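Local coordinates for protein sulfide-quinone reductase (Aquifex aeolicus, PDB 3HYW) that oxidises hydrogen sulfide with a membrane quinone as electron acceptor, passing the electrons through bound FAD and building up polysulfur that is finally released, at residues Thr17-Arg22 and Trp391-Gly396; Asn288-Gly293 and His326-Asp331; Met316-Ala321 and Lys387-Lys392. All coordinates share one frame; numbering follows the deposited sequence.

Contact 1: Thr17-Arg22 and Trp391-Gly396; sequences TAYNLR and WKVRNG. With SO4 (sulfate ion), chain M.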
loop_
_atom_site.group_PDB
_atom_site.type_symbol
_atom_site.label_atom_id
_atom_site.label_comp_id
_atom_site.label_asym_id
_atom_site.label_seq_id
_atom_site.Cartn_x
_atom_site.Cartn_y
_atom_site.Cartn_z
ATOM N N THR A 17 16.774 9.189 36.979
ATOM C CA THR A 17 16.196 9.987 38.061
ATOM C C THR A 17 17.229 10.299 39.153
ATOM O O THR A 17 17.363 11.445 39.557
ATOM C CB THR A 17 14.922 9.329 38.664
ATOM O OG1 THR A 17 14.088 8.842 37.602
ATOM C CG2 THR A 17 14.129 10.357 39.478
ATOM N N ALA A 18 17.956 9.283 39.616
ATOM C CA ALA A 18 19.016 9.475 40.614
ATOM C C ALA A 18 20.092 10.472 40.168
ATOM O O ALA A 18 20.471 11.350 40.945
ATOM C CB ALA A 18 19.648 8.146 41.000
ATOM N N TYR A 19 20.581 10.334 38.931
ATOM C CA TYR A 19 21.590 11.257 38.407
ATOM C C TYR A 19 21.022 12.666 38.229
ATOM O O TYR A 19 21.703 13.648 38.535
ATOM C CB TYR A 19 22.176 10.759 37.079
ATOM C CG TYR A 19 23.131 9.569 37.157
ATOM C CD1 TYR A 19 23.212 8.761 38.298
ATOM C CD2 TYR A 19 23.910 9.218 36.055
ATOM C CE1 TYR A 19 24.073 7.663 38.343
ATOM C CE2 TYR A 19 24.759 8.123 36.091
ATOM C CZ TYR A 19 24.840 7.353 37.230
ATOM O OH TYR A 19 25.686 6.268 37.252
ATOM N N ASN A 20 19.781 12.767 37.750
ATOM C CA ASN A 20 19.144 14.077 37.564
ATOM C C ASN A 20 19.016 14.801 38.905
ATOM O O ASN A 20 19.345 15.978 39.011
ATOM C CB ASN A 20 17.761 13.963 36.916
ATOM C CG ASN A 20 17.813 13.753 35.411
ATOM O OD1 ASN A 20 18.637 14.334 34.705
ATOM N ND2 ASN A 20 16.903 12.929 34.910
ATOM N N LEU A 21 18.554 14.074 39.922
ATOM C CA LEU A 21 18.465 14.593 41.287
ATOM C C LEU A 21 19.816 15.018 41.854
ATOM O O LEU A 21 19.927 16.079 42.484
ATOM C CB LEU A 21 17.816 13.557 42.203
ATOM C CG LEU A 21 16.295 13.400 42.111
ATOM C CD1 LEU A 21 15.874 12.139 42.837
ATOM C CD2 LEU A 21 15.572 14.628 42.682
ATOM N N ARG A 22 20.838 14.191 41.632
ATOM C CA ARG A 22 22.177 14.475 42.150
ATOM C C ARG A 22 22.772 15.751 41.553
ATOM O O ARG A 22 23.391 16.553 42.266
ATOM C CB ARG A 22 23.114 13.270 41.953
ATOM C CG ARG A 22 24.602 13.530 42.257
ATOM C CD ARG A 22 24.860 14.068 43.691
ATOM N NE ARG A 22 24.576 13.089 44.745
ATOM C CZ ARG A 22 23.724 13.265 45.754
ATOM N NH1 ARG A 22 23.033 14.396 45.883
ATOM N NH2 ARG A 22 23.561 12.301 46.653
ATOM N N TRP A 391 28.378 5.402 28.338
ATOM C CA TRP A 391 29.294 6.432 28.824
ATOM C C TRP A 391 28.610 7.319 29.880
ATOM O O TRP A 391 29.184 7.596 30.937
ATOM C CB TRP A 391 29.836 7.281 27.663
ATOM C CG TRP A 391 30.799 8.305 28.131
ATOM C CD1 TRP A 391 32.149 8.153 28.296
ATOM C CD2 TRP A 391 30.493 9.641 28.536
ATOM N NE1 TRP A 391 32.699 9.319 28.775
ATOM C CE2 TRP A 391 31.705 10.248 28.928
ATOM C CE3 TRP A 391 29.309 10.389 28.601
ATOM C CZ2 TRP A 391 31.768 11.568 29.380
ATOM C CZ3 TRP A 391 29.377 11.701 29.047
ATOM C CH2 TRP A 391 30.593 12.274 29.430
ATOM N N LYS A 392 27.383 7.748 29.584
ATOM C CA LYS A 392 26.607 8.612 30.482
ATOM C C LYS A 392 26.349 7.963 31.841
ATOM O O LYS A 392 26.446 8.628 32.871
ATOM C CB LYS A 392 25.275 9.006 29.835
ATOM C CG LYS A 392 25.402 10.056 28.749
ATOM C CD LYS A 392 24.076 10.747 28.502
ATOM C CE LYS A 392 23.070 9.821 27.845
ATOM N NZ LYS A 392 21.749 10.469 27.819
ATOM N N VAL A 393 26.041 6.667 31.833
ATOM C CA VAL A 393 25.894 5.894 33.072
ATOM C C VAL A 393 27.193 5.928 33.883
ATOM O O VAL A 393 27.181 6.181 35.092
ATOM C CB VAL A 393 25.438 4.423 32.786
ATOM C CG1 VAL A 393 25.383 3.596 34.074
ATOM C CG2 VAL A 393 24.084 4.407 32.090
ATOM N N ARG A 394 28.310 5.718 33.198
ATOM C CA ARG A 394 29.621 5.669 33.835
ATOM C C ARG A 394 30.147 7.030 34.285
ATOM O O ARG A 394 31.039 7.103 35.122
ATOM C CB ARG A 394 30.633 4.980 32.915
ATOM C CG ARG A 394 30.356 3.490 32.717
ATOM C CD ARG A 394 31.552 2.773 32.101
ATOM N NE ARG A 394 31.874 3.319 30.784
ATOM C CZ ARG A 394 31.461 2.806 29.627
ATOM N NH1 ARG A 394 30.728 1.699 29.600
ATOM N NH2 ARG A 394 31.805 3.398 28.489
ATOM N N ASN A 395 29.579 8.103 33.746
ATOM C CA ASN A 395 30.096 9.434 34.019
ATOM C C ASN A 395 29.167 10.369 34.799
ATOM O O ASN A 395 29.503 11.531 35.025
ATOM C CB ASN A 395 30.654 10.065 32.743
ATOM C CG ASN A 395 31.927 9.371 32.272
ATOM O OD1 ASN A 395 31.875 8.314 31.642
ATOM N ND2 ASN A 395 33.072 9.944 32.611
ATOM N N GLY A 396 28.010 9.855 35.216
ATOM C CA GLY A 396 27.195 10.518 36.233
ATOM C C GLY A 396 26.249 11.598 35.757
ATOM O O GLY A 396 25.762 12.387 36.554
HETATM S S SO4 M . 34.317 5.591 30.526
HETATM O O1 SO4 M . 34.398 4.647 31.634
HETATM O O2 SO4 M . 33.026 5.462 29.863
HETATM O O3 SO4 M . 34.477 6.953 31.020
HETATM O O4 SO4 M . 35.360 5.292 29.559
#
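With CG anti to the carbonyl carbon (chi1 -73°), Y19 holds its phenol out from helix 12-24 to the C-terminal end of helix 376-395, where it meets V393 and G396. The hydroxyl donates to V393 O at 2.6 Å, reaching a lone pair in the carbonyl plane at a C=O...O angle of 145°. Tyrosine suits the place because V393 O lies in the last turn, where no further turn supplies an amide, and a phenol can reach it. K392 O lies at the ring edge, in its plane, 3.7 Å from Y19 CE2. G396 closes the helix in a Schellman motif. Its positive phi favours glycine, and its C atom comes to 3.4 Å from Y19 CD2. On another side of this turn, R394 grips a sulfate, probably from the crystallisation liquor: NE and NH2 both donate to sulfate O2, at 2.6 and 2.8 Å, with that oxygen in the guanidinium plane. The Y19 bond fastens the helix end to the helix that follows the FAD-binding glycine loop of the Rossmann-type domain. F69 meets the Y19 ring edge-to-face, V393 rests on V60 of strand 59-61, A18 and L21 cover I30 of strand 29-33, and T17 packs on helix 314-332.

Contact 2: Asn288-Gly293 and His326-Asp331; sequences NIFGVG and HNIVND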
loop_
_atom_site.group_PDB
_atom_site.type_symbol
_atom_site.label_atom_id
_atom_site.label_comp_id
_atom_site.label_asym_id
_atom_site.label_seq_id
_atom_site.Cartn_x
_atom_site.Cartn_y
_atom_site.Cartn_z
ATOM N N ASN A 288 4.515 12.289 47.644
ATOM C CA ASN A 288 5.962 12.075 47.699
ATOM C C ASN A 288 6.407 10.772 47.018
ATOM O O ASN A 288 7.578 10.388 47.101
ATOM C CB ASN A 288 6.476 12.160 49.148
ATOM C CG ASN A 288 5.972 11.024 50.032
ATOM O OD1 ASN A 288 4.885 10.498 49.831
ATOM N ND2 ASN A 288 6.769 10.657 51.030
ATOM N N ILE A 289 5.469 10.106 46.345
ATOM C CA ILE A 289 5.774 8.917 45.541
ATOM C C ILE A 289 5.646 9.249 44.056
ATOM O O ILE A 289 4.649 9.822 43.619
ATOM C CB ILE A 289 4.869 7.701 45.896
ATOM C CG1 ILE A 289 5.085 7.268 47.355
ATOM C CG2 ILE A 289 5.137 6.530 44.941
ATOM C CD1 ILE A 289 4.189 6.124 47.817
ATOM N N PHE A 290 6.682 8.892 43.300
ATOM C CA PHE A 290 6.733 9.132 41.870
ATOM C C PHE A 290 7.036 7.802 41.172
ATOM O O PHE A 290 7.660 6.910 41.752
ATOM C CB PHE A 290 7.809 10.182 41.534
ATOM C CG PHE A 290 7.530 11.551 42.107
ATOM C CD1 PHE A 290 7.859 11.850 43.426
ATOM C CD2 PHE A 290 6.942 12.539 41.329
ATOM C CE1 PHE A 290 7.590 13.106 43.961
ATOM C CE2 PHE A 290 6.681 13.804 41.852
ATOM C CZ PHE A 290 7.001 14.087 43.165
ATOM N N GLY A 291 6.566 7.660 39.939
ATOM C CA GLY A 291 6.888 6.481 39.137
ATOM C C GLY A 291 7.621 6.909 37.881
ATOM O O GLY A 291 7.275 7.921 37.267
ATOM N N VAL A 292 8.642 6.145 37.494
ATOM C CA VAL A 292 9.407 6.447 36.283
ATOM C C VAL A 292 9.642 5.145 35.526
ATOM O O VAL A 292 10.039 4.148 36.117
ATOM C CB VAL A 292 10.777 7.122 36.605
ATOM C CG1 VAL A 292 11.613 7.330 35.343
ATOM C CG2 VAL A 292 10.584 8.455 37.310
ATOM N N GLY A 293 9.376 5.156 34.224
ATOM C CA GLY A 293 9.662 4.000 33.392
ATOM C C GLY A 293 8.483 3.121 33.041
ATOM O O GLY A 293 7.328 3.553 33.080
ATOM N N HIS A 326 12.865 17.275 38.768
ATOM C CA HIS A 326 12.494 18.684 38.963
ATOM C C HIS A 326 11.340 18.844 39.940
ATOM O O HIS A 326 11.356 19.748 40.781
ATOM C CB HIS A 326 12.158 19.362 37.636
ATOM C CG HIS A 326 13.366 19.800 36.867
ATOM N ND1 HIS A 326 14.057 20.954 37.166
ATOM C CD2 HIS A 326 14.014 19.230 35.823
ATOM C CE1 HIS A 326 15.076 21.081 36.334
ATOM N NE2 HIS A 326 15.074 20.047 35.511
ATOM N N ASN A 327 10.351 17.957 39.825
ATOM C CA ASN A 327 9.193 17.953 40.709
ATOM C C ASN A 327 9.565 17.728 42.173
ATOM O O ASN A 327 9.030 18.395 43.063
ATOM C CB ASN A 327 8.173 16.906 40.244
ATOM C CG ASN A 327 7.441 17.318 38.974
ATOM O OD1 ASN A 327 6.830 16.485 38.294
ATOM N ND2 ASN A 327 7.502 18.596 38.645
ATOM N N ILE A 328 10.480 16.787 42.414
ATOM C CA ILE A 328 10.985 16.499 43.764
ATOM C C ILE A 328 11.783 17.670 44.341
ATOM O O ILE A 328 11.564 18.093 45.487
ATOM C CB ILE A 328 11.842 15.199 43.780
ATOM C CG1 ILE A 328 10.941 13.972 43.607
ATOM C CG2 ILE A 328 12.638 15.082 45.090
ATOM C CD1 ILE A 328 11.689 12.662 43.347
ATOM N N VAL A 329 12.705 18.184 43.536
ATOM C CA VAL A 329 13.552 19.307 43.912
ATOM C C VAL A 329 12.707 20.553 44.224
ATOM O O VAL A 329 12.925 21.216 45.242
ATOM C CB VAL A 329 14.618 19.566 42.807
ATOM C CG1 VAL A 329 15.205 20.958 42.901
ATOM C CG2 VAL A 329 15.711 18.508 42.889
ATOM N N ASN A 330 11.728 20.839 43.368
ATOM C CA ASN A 330 10.835 21.978 43.563
ATOM C C ASN A 330 9.933 21.849 44.787
ATOM O O ASN A 330 9.591 22.853 45.414
ATOM C CB ASN A 330 9.999 22.237 42.314
ATOM C CG ASN A 330 10.792 22.910 41.220
ATOM O OD1 ASN A 330 11.984 23.184 41.381
ATOM N ND2 ASN A 330 10.138 23.181 40.096
ATOM N N ASP A 331 9.548 20.620 45.128
ATOM C CA ASP A 331 8.798 20.405 46.362
ATOM C C ASP A 331 9.662 20.742 47.576
ATOM O O ASP A 331 9.222 21.476 48.468
ATOM C CB ASP A 331 8.259 18.979 46.465
ATOM C CG ASP A 331 7.306 18.814 47.630
ATOM O OD1 ASP A 331 6.154 19.291 47.528
ATOM O OD2 ASP A 331 7.712 18.229 48.657
#
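F290 meets I328 and N327 through its two CE atoms. CE1 of F290 lies 3.5 Å from I328 CG1, while CE2 of the same ring lies 3.8 Å from N327 CB. Both approaches are oblique to the ring. The chi2 of I328 (169°) extends its chain past F290, bringing I328 CD1 to 3.9 Å from F290 CD1. N327 contributes the methylene at its root, and V324, about one turn earlier on helix 314-332, touches F290 too. A flat, wide side chain suits this place because it can touch two successive residues of a helix at once; an alanine in its place would probably open a gap between strand and helix and leave the CG1 arm of I328 without its main partner here. Farther out, backbone hydrogen bonds from F290 to L101 and I103 join strand 289-291, outermost in the parallel sheet of the Rossmann-type FAD domain within this chain, to strand 100-103 and so fix where the ring starts. I328 in turn rests on V102 and L21, so the helix is wedged against sheet and helix 12-24 together. With no hydrogen bond or charge pair joining the two segments, this buried join depends on shape fit and dispersion between carbon surfaces.

Contact 3: Met316-Ala321 and Lys387-Lys392; sequences MIEQMA and KYFLWK. With DCQ (2-decyl-5,6-dimethoxy-3-methylcyclohexa-2,5-diene-1,4-dione), chain H.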
loop_
_atom_site.group_PDB
_atom_site.type_symbol
_atom_site.label_atom_id
_atom_site.label_comp_id
_atom_site.label_asym_id
_atom_site.label_seq_id
_atom_site.Cartn_x
_atom_site.Cartn_y
_atom_site.Cartn_z
ATOM N N MET A 316 11.142 8.580 26.255
ATOM C CA MET A 316 9.992 8.881 27.117
ATOM C C MET A 316 10.369 8.818 28.593
ATOM O O MET A 316 9.971 9.676 29.377
ATOM C CB MET A 316 8.858 7.890 26.871
ATOM C CG MET A 316 8.270 7.941 25.463
ATOM S SD MET A 316 7.175 6.550 25.129
ATOM C CE MET A 316 5.811 6.925 26.228
ATOM N N ILE A 317 11.130 7.783 28.944
ATOM C CA ILE A 317 11.550 7.511 30.311
ATOM C C ILE A 317 12.577 8.524 30.827
ATOM O O ILE A 317 12.525 8.922 31.992
ATOM C CB ILE A 317 12.101 6.071 30.430
ATOM C CG1 ILE A 317 10.981 5.067 30.155
ATOM C CG2 ILE A 317 12.722 5.823 31.824
ATOM C CD1 ILE A 317 11.453 3.663 29.977
ATOM N N GLU A 318 13.513 8.926 29.969
ATOM C CA GLU A 318 14.458 9.990 30.307
ATOM C C GLU A 318 13.719 11.294 30.602
ATOM O O GLU A 318 14.094 12.037 31.510
ATOM C CB GLU A 318 15.457 10.218 29.165
ATOM C CG GLU A 318 16.493 9.103 28.986
ATOM C CD GLU A 318 17.473 9.407 27.865
ATOM O OE1 GLU A 318 17.835 10.589 27.675
ATOM O OE2 GLU A 318 17.878 8.465 27.156
ATOM N N GLN A 319 12.681 11.570 29.814
ATOM C CA GLN A 319 11.814 12.727 30.033
ATOM C C GLN A 319 10.997 12.621 31.330
ATOM O O GLN A 319 10.858 13.616 32.037
ATOM C CB GLN A 319 10.896 12.933 28.828
ATOM C CG GLN A 319 11.671 13.278 27.555
ATOM C CD GLN A 319 10.801 13.320 26.328
ATOM O OE1 GLN A 319 9.646 12.907 26.367
ATOM N NE2 GLN A 319 11.349 13.819 25.221
ATOM N N MET A 320 10.457 11.429 31.626
ATOM C CA MET A 320 9.822 11.146 32.928
ATOM C C MET A 320 10.791 11.441 34.055
ATOM O O MET A 320 10.430 12.081 35.031
ATOM C CB MET A 320 9.428 9.676 33.054
ATOM C CG MET A 320 8.271 9.236 32.193
ATOM S SD MET A 320 8.161 7.448 32.245
ATOM C CE MET A 320 7.002 7.133 30.920
ATOM N N ALA A 321 12.014 10.939 33.911
ATOM C CA ALA A 321 13.072 11.126 34.903
ATOM C C ALA A 321 13.418 12.590 35.146
ATOM O O ALA A 321 13.578 12.993 36.302
ATOM C CB ALA A 321 14.322 10.344 34.499
ATOM N N LYS A 387 26.993 3.274 22.756
ATOM C CA LYS A 387 28.266 3.703 23.353
ATOM C C LYS A 387 28.085 4.970 24.190
ATOM O O LYS A 387 28.598 5.072 25.310
ATOM C CB LYS A 387 29.334 3.919 22.268
ATOM C CG LYS A 387 29.564 2.706 21.356
ATOM C CD LYS A 387 30.061 1.506 22.159
ATOM C CE LYS A 387 30.129 0.239 21.318
ATOM N NZ LYS A 387 30.610 -0.912 22.149
ATOM N N TYR A 388 27.331 5.918 23.641
ATOM C CA TYR A 388 27.036 7.194 24.303
ATOM C C TYR A 388 26.249 7.038 25.608
ATOM O O TYR A 388 26.610 7.643 26.614
ATOM C CB TYR A 388 26.312 8.150 23.338
ATOM C CG TYR A 388 25.803 9.438 23.972
ATOM C CD1 TYR A 388 26.687 10.374 24.510
ATOM C CD2 TYR A 388 24.435 9.723 24.014
ATOM C CE1 TYR A 388 26.223 11.560 25.088
ATOM C CE2 TYR A 388 23.958 10.916 24.583
ATOM C CZ TYR A 388 24.860 11.824 25.118
ATOM O OH TYR A 388 24.409 13.001 25.689
ATOM N N PHE A 389 25.189 6.233 25.603
ATOM C CA PHE A 389 24.405 6.052 26.818
ATOM C C PHE A 389 25.199 5.367 27.931
ATOM O O PHE A 389 25.135 5.792 29.086
ATOM C CB PHE A 389 23.085 5.305 26.570
ATOM C CG PHE A 389 22.064 5.533 27.655
ATOM C CD1 PHE A 389 21.982 4.675 28.754
ATOM C CD2 PHE A 389 21.215 6.633 27.602
ATOM C CE1 PHE A 389 21.052 4.902 29.768
ATOM C CE2 PHE A 389 20.288 6.873 28.615
ATOM C CZ PHE A 389 20.205 6.003 29.704
ATOM N N LEU A 390 25.933 4.310 27.589
ATOM C CA LEU A 390 26.767 3.612 28.578
ATOM C C LEU A 390 27.804 4.544 29.177
ATOM O O LEU A 390 28.086 4.488 30.381
ATOM C CB LEU A 390 27.472 2.393 27.972
ATOM C CG LEU A 390 26.888 0.965 28.042
ATOM C CD1 LEU A 390 25.852 0.736 29.147
ATOM C CD2 LEU A 390 26.389 0.459 26.696
ATOM N N TRP A 391 28.378 5.402 28.338
ATOM C CA TRP A 391 29.294 6.432 28.824
ATOM C C TRP A 391 28.610 7.319 29.880
ATOM O O TRP A 391 29.184 7.596 30.937
ATOM C CB TRP A 391 29.836 7.281 27.663
ATOM C CG TRP A 391 30.799 8.305 28.131
ATOM C CD1 TRP A 391 32.149 8.153 28.296
ATOM C CD2 TRP A 391 30.493 9.641 28.536
ATOM N NE1 TRP A 391 32.699 9.319 28.775
ATOM C CE2 TRP A 391 31.705 10.248 28.928
ATOM C CE3 TRP A 391 29.309 10.389 28.601
ATOM C CZ2 TRP A 391 31.768 11.568 29.380
ATOM C CZ3 TRP A 391 29.377 11.701 29.047
ATOM C CH2 TRP A 391 30.593 12.274 29.430
ATOM N N LYS A 392 27.383 7.748 29.584
ATOM C CA LYS A 392 26.607 8.612 30.482
ATOM C C LYS A 392 26.349 7.963 31.841
ATOM O O LYS A 392 26.446 8.628 32.871
ATOM C CB LYS A 392 25.275 9.006 29.835
ATOM C CG LYS A 392 25.402 10.056 28.749
ATOM C CD LYS A 392 24.076 10.747 28.502
ATOM C CE LYS A 392 23.070 9.821 27.845
ATOM N NZ LYS A 392 21.749 10.469 27.819
HETATM O O2 DCQ H . 16.300 7.701 24.393
HETATM C C2 DCQ H . 16.804 7.953 23.154
HETATM C C3 DCQ H . 16.779 6.949 22.193
HETATM O O3 DCQ H . 16.229 5.724 22.488
HETATM C C3M DCQ H . 16.980 4.661 23.075
HETATM C C4 DCQ H . 17.294 7.197 20.928
HETATM O O4 DCQ H . 17.262 6.208 19.975
HETATM C C4M DCQ H . 18.440 5.484 19.618
HETATM C C5 DCQ H . 17.834 8.443 20.629
HETATM O O5 DCQ H . 18.337 8.673 19.383
HETATM C C1 DCQ H . 17.346 9.201 22.860
HETATM C C1M DCQ H . 17.362 10.270 23.928
HETATM C C6 DCQ H . 17.870 9.448 21.591
HETATM C C7 DCQ H . 18.463 10.803 21.246
HETATM C C8 DCQ H . 19.986 10.752 21.176
HETATM C C9 DCQ H . 20.604 12.009 21.776
HETATM C C10 DCQ H . 21.433 12.771 20.747
HETATM C C11 DCQ H . 22.917 12.706 21.089
HETATM C C12 DCQ H . 23.562 14.084 21.027
HETATM C C13 DCQ H . 24.422 14.232 19.774
HETATM C C14 DCQ H . 25.389 15.406 19.897
HETATM C C15 DCQ H . 26.098 15.691 18.577
HETATM C C16 DCQ H . 27.420 16.387 18.819
HETATM O O HOH W 1 19.925 9.667 25.975
#
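E318, on helix 314-332, faces F389 and K392 of helix 376-395 beside the quinone pocket, of which E318 is a part, in a flavoprotein whose FAD is held by a Rossmann-type fold. Along the second helix, Y388 comes first. Its CE2 lies 4.1 Å from C11 of the decylubiquinone tail, K392 CG lies over one face of its ring, offset toward the rim, and its OH is hydrogen-bonded to E403. A tyrosine suits this position, since its ring carbons can lie against the apolar tail while the hydroxyl serves a carboxylate. F389 follows, its CG anti to the backbone N (chi1 -159°), sending the ring to meet E318 from the opposite direction. F389 CE2 is 3.2 Å from E318 OE2, ring and carboxylate planes being 41° apart, and water 1 lies at the edge of the ring in its plane. One turn after Y388, K392 bends at chi3 (-70°) to bring its ammonium inward. NZ of K392 is 3.9 Å from E318 OE1, a long, weak salt bridge; the closer link runs through the same water, which accepts from K392 NZ at 2.7 Å and donates to E318 OE2 at 2.7 Å. A lysine fits because its long arm can serve several acceptors, here also I398 O and the carboxylate of E403. On the ligand side, E318 OE2 stands 3.3 Å from O2 of the quinone.

Overall arrangement
Three helices and a strand tie the contacts together. Helix 376-395 serves contacts 1 and 3, whose centres are 9 Å apart and which share W391 and K392; helix 314-332 serves contacts 2 and 3, whose centres are 17 Å apart. Helix 12-24, part of contact 1, touches both other contacts, with T17 OG1 3.5 Å from V292 CG2 of contact 2 and equally close to A321 CB of contact 3. Contact 3 holds E318 of the quinone pocket and I317, which touches FAD, as does G293 of contact 2, whereas the side chains of V393 and F290 stay about 10 and 13 Å from FAD.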